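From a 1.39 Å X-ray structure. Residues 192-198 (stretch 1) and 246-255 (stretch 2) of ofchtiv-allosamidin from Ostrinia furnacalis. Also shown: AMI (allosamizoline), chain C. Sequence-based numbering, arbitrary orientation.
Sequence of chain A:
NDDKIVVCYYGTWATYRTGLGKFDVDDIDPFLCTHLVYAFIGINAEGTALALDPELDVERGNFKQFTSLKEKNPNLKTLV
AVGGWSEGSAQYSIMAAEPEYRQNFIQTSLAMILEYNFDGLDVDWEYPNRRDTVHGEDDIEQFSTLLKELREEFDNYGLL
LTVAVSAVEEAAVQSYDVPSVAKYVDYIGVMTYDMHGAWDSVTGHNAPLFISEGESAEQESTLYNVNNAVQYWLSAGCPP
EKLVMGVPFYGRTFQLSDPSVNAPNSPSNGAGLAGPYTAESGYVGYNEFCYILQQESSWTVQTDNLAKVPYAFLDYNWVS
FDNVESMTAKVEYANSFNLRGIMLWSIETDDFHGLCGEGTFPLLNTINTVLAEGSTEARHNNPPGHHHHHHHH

Stretch 1 192-198: TYDMHGA
Stretch 2 (246-255) GVPFYGRTFQ

This is a mainly polar contact between an irregular segment and two consecutive strands, centred on one aspartate carboxylate and bordered by contacts of aromatic side chains. Residues 192-198 form no regular helix or strand. In the other stretch, residues 246-248 and 250-255 are strands, with Phe249 between them. The two segments run nearly the same way, 13° apart end to end. The CA atoms pair Thr192 with Gly246 (5.0 Å), Tyr193 with Pro248 (6.3 Å), Gly197 with Arg252 (5.8 Å) and Ala198 with Phe254 (5.6 Å). The contact buries 537 Å², both sides summed.

At the start, Thr192 (chi1 p) donates from OG1 to Gly246 O at 2.6 Å. Water 1 donates to both Thr192 O and Gly246 O, 2.8 Å each. Gly246 leaves room for the Tyr193 ring: an ideal CB there would lie 2.9 Å from Tyr193 CE2, a clash. The CA-to-CB bond of Tyr193 (phi/psi -163/-176, chi1 p, chi2 72°) points toward the other stretch. Its CB meets Pro248 CB at 3.9 Å, and its CD1 lies 4.4 Å from Tyr250 CZ.

Asp194 has positive phi (56/29) and chi1 m. Its OD1 accepts three hydrogen bonds: from Tyr250 OH at 2.6 Å, Arg252 NE at 2.9 Å and Arg252 NH2 at 2.8 Å. The two arginine bonds belong to a salt bridge, so opposite charges reinforce them. Arg252 is m, t, t with chi4 -79°; Tyr250 is p with chi2 -82°. Asp194 OD2 instead accepts from allosamizoline O6 at 2.6 Å. Tyr193 OH gives a weak hydrogen bond to allosamizoline O7 at 3.5 Å.

Gly197 is extended (-171/-176). An ideal CB there would sit tightly, 3.1 Å from Arg252 CD. Water 2 accepts from Ala198 N and Arg252 NH1, 3.0 Å each. Phe254 (chi1 m, chi2 75°) brings CE2 to 3.2 Å from Gly197 O.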

# COMPACT_ATOMS: atom_id res chain seq x y z
N THR A 192 0.03 -6.47 -0.91
CA THR A 192 0.85 -7.47 -1.60
C THR A 192 2.16 -6.86 -2.12
O THR A 192 2.44 -6.80 -3.31
CB THR A 192 0.04 -8.16 -2.69
OG1 THR A 192 -0.87 -7.23 -3.30
CG2 THR A 192 -0.77 -9.32 -2.10
N TYR A 193 2.97 -6.41 -1.16
CA TYR A 193 4.30 -5.86 -1.40
C TYR A 193 5.01 -5.88 -0.06
O TYR A 193 4.49 -6.40 0.93
CB TYR A 193 4.24 -4.46 -2.04
CG TYR A 193 3.12 -3.58 -1.53
CD1 TYR A 193 3.16 -3.04 -0.25
CD2 TYR A 193 2.02 -3.31 -2.32
CE1 TYR A 193 2.14 -2.24 0.22
CE2 TYR A 193 0.99 -2.50 -1.86
CZ TYR A 193 1.06 -1.98 -0.59
OH TYR A 193 0.04 -1.19 -0.12
N ASP A 194 6.23 -5.33 -0.02
CA ASP A 194 7.11 -5.50 1.15
C ASP A 194 7.33 -6.97 1.46
O ASP A 194 7.56 -7.35 2.62
CB ASP A 194 6.59 -4.75 2.38
CG ASP A 194 6.35 -3.29 2.10
OD1 ASP A 194 7.17 -2.67 1.40
OD2 ASP A 194 5.32 -2.76 2.59
N MET A 195 7.26 -7.81 0.43
CA MET A 195 7.46 -9.24 0.62
C MET A 195 8.88 -9.53 1.08
O MET A 195 9.11 -10.43 1.90
CB MET A 195 7.18 -9.96 -0.70
CG MET A 195 5.75 -9.82 -1.16
SD MET A 195 4.69 -10.95 -0.25
CE MET A 195 3.07 -10.45 -0.82
N HIS A 196 9.84 -8.77 0.55
CA HIS A 196 11.23 -8.81 0.93
C HIS A 196 11.76 -7.39 0.91
O HIS A 196 11.21 -6.50 0.26
CB HIS A 196 12.02 -9.70 -0.03
CG HIS A 196 11.53 -11.11 -0.04
ND1 HIS A 196 11.74 -11.97 1.01
CD2 HIS A 196 10.77 -11.78 -0.94
CE1 HIS A 196 11.16 -13.13 0.75
NE2 HIS A 196 10.57 -13.04 -0.43
N GLY A 197 12.84 -7.18 1.65
CA GLY A 197 13.41 -5.86 1.76
C GLY A 197 14.74 -5.94 2.47
O GLY A 197 15.22 -7.02 2.81
N ALA A 198 15.32 -4.77 2.72
CA ALA A 198 16.68 -4.69 3.25
C ALA A 198 16.83 -5.27 4.65
O ALA A 198 17.97 -5.43 5.11
CB ALA A 198 17.15 -3.24 3.21
N GLY A 246 -2.97 -5.11 -3.80
CA GLY A 246 -2.01 -4.02 -3.73
C GLY A 246 -0.85 -4.21 -4.69
O GLY A 246 -0.41 -5.33 -4.98
N VAL A 247 -0.37 -3.08 -5.21
CA VAL A 247 0.86 -3.03 -6.00
C VAL A 247 1.70 -1.85 -5.54
O VAL A 247 1.18 -0.83 -5.06
CB VAL A 247 0.58 -2.90 -7.52
CG1 VAL A 247 -0.24 -4.09 -8.02
CG2 VAL A 247 -0.14 -1.58 -7.83
N PRO A 248 3.03 -1.97 -5.66
CA PRO A 248 3.91 -0.89 -5.19
C PRO A 248 4.38 0.03 -6.31
O PRO A 248 4.72 -0.43 -7.40
CB PRO A 248 5.10 -1.66 -4.62
CG PRO A 248 5.21 -2.86 -5.55
CD PRO A 248 3.78 -3.19 -5.99
N PHE A 249 4.43 1.34 -6.04
CA PHE A 249 5.03 2.32 -6.93
C PHE A 249 6.43 2.70 -6.46
O PHE A 249 6.92 3.79 -6.79
CB PHE A 249 4.16 3.57 -7.05
CG PHE A 249 2.96 3.42 -7.96
CD1 PHE A 249 2.48 2.18 -8.37
CD2 PHE A 249 2.32 4.56 -8.42
CE1 PHE A 249 1.36 2.09 -9.20
CE2 PHE A 249 1.21 4.48 -9.25
CZ PHE A 249 0.73 3.24 -9.65
N TYR A 250 7.05 1.85 -5.67
CA TYR A 250 8.39 2.07 -5.14
C TYR A 250 9.11 0.73 -5.20
O TYR A 250 8.49 -0.33 -5.35
CB TYR A 250 8.35 2.58 -3.69
CG TYR A 250 7.69 1.58 -2.76
CD1 TYR A 250 6.30 1.51 -2.67
CD2 TYR A 250 8.44 0.69 -2.01
CE1 TYR A 250 5.68 0.58 -1.86
CE2 TYR A 250 7.83 -0.25 -1.19
CZ TYR A 250 6.44 -0.29 -1.12
OH TYR A 250 5.81 -1.21 -0.31
N GLY A 251 10.43 0.80 -5.09
CA GLY A 251 11.26 -0.38 -5.00
C GLY A 251 12.04 -0.38 -3.70
O GLY A 251 12.00 0.59 -2.92
N ARG A 252 12.76 -1.48 -3.46
CA ARG A 252 13.57 -1.62 -2.26
C ARG A 252 15.01 -1.92 -2.66
O ARG A 252 15.27 -2.58 -3.68
CB ARG A 252 12.98 -2.66 -1.30
CG ARG A 252 11.63 -2.21 -0.76
CD ARG A 252 11.16 -3.05 0.42
NE ARG A 252 10.03 -2.40 1.08
CZ ARG A 252 10.14 -1.38 1.93
NH1 ARG A 252 11.34 -0.91 2.26
NH2 ARG A 252 9.05 -0.84 2.48
N THR A 253 15.95 -1.42 -1.85
CA THR A 253 17.35 -1.36 -2.25
C THR A 253 18.24 -2.02 -1.21
O THR A 253 17.98 -1.96 -0.00
CB THR A 253 17.82 0.09 -2.49
OG1 THR A 253 17.97 0.75 -1.23
CG2 THR A 253 16.82 0.86 -3.35
N PHE A 254 19.31 -2.65 -1.71
CA PHE A 254 20.18 -3.50 -0.91
C PHE A 254 21.63 -3.18 -1.25
O PHE A 254 21.96 -2.71 -2.34
CB PHE A 254 19.98 -4.98 -1.26
CG PHE A 254 18.60 -5.52 -1.01
CD1 PHE A 254 17.54 -5.20 -1.85
CD2 PHE A 254 18.37 -6.40 0.05
CE1 PHE A 254 16.27 -5.72 -1.62
CE2 PHE A 254 17.10 -6.93 0.27
CZ PHE A 254 16.06 -6.58 -0.56
N GLN A 255 22.52 -3.48 -0.29
CA GLN A 255 23.96 -3.50 -0.49
C GLN A 255 24.38 -4.97 -0.55
O GLN A 255 24.26 -5.69 0.45
CB GLN A 255 24.66 -2.81 0.68
CG GLN A 255 26.18 -2.81 0.59
CD GLN A 255 26.86 -2.36 1.87
OE1 GLN A 255 26.31 -2.50 2.97
NE2 GLN A 255 28.06 -1.80 1.74
C1 AMI C . 2.16 0.55 3.54
C2 AMI C . 1.68 1.22 4.89
C3 AMI C . 2.41 2.47 4.93
C4 AMI C . 3.78 2.17 4.20
C5 AMI C . 3.30 1.47 3.02
C6 AMI C . 4.42 0.66 2.28
C7 AMI C . 0.00 1.06 3.46
C8 AMI C . -2.47 1.56 3.82
C9 AMI C . -1.65 0.74 1.54
N2 AMI C . 0.39 1.37 4.77
N7 AMI C . -1.37 1.12 2.95
O3 AMI C . 2.56 2.92 6.28
O4 AMI C . 4.48 3.32 3.75
O6 AMI C . 5.04 -0.20 3.21
O7 AMI C . 1.02 0.65 2.65
O HOH W 1 1.83 -6.54 -6.06
O HOH W 2 14.06 -2.13 2.18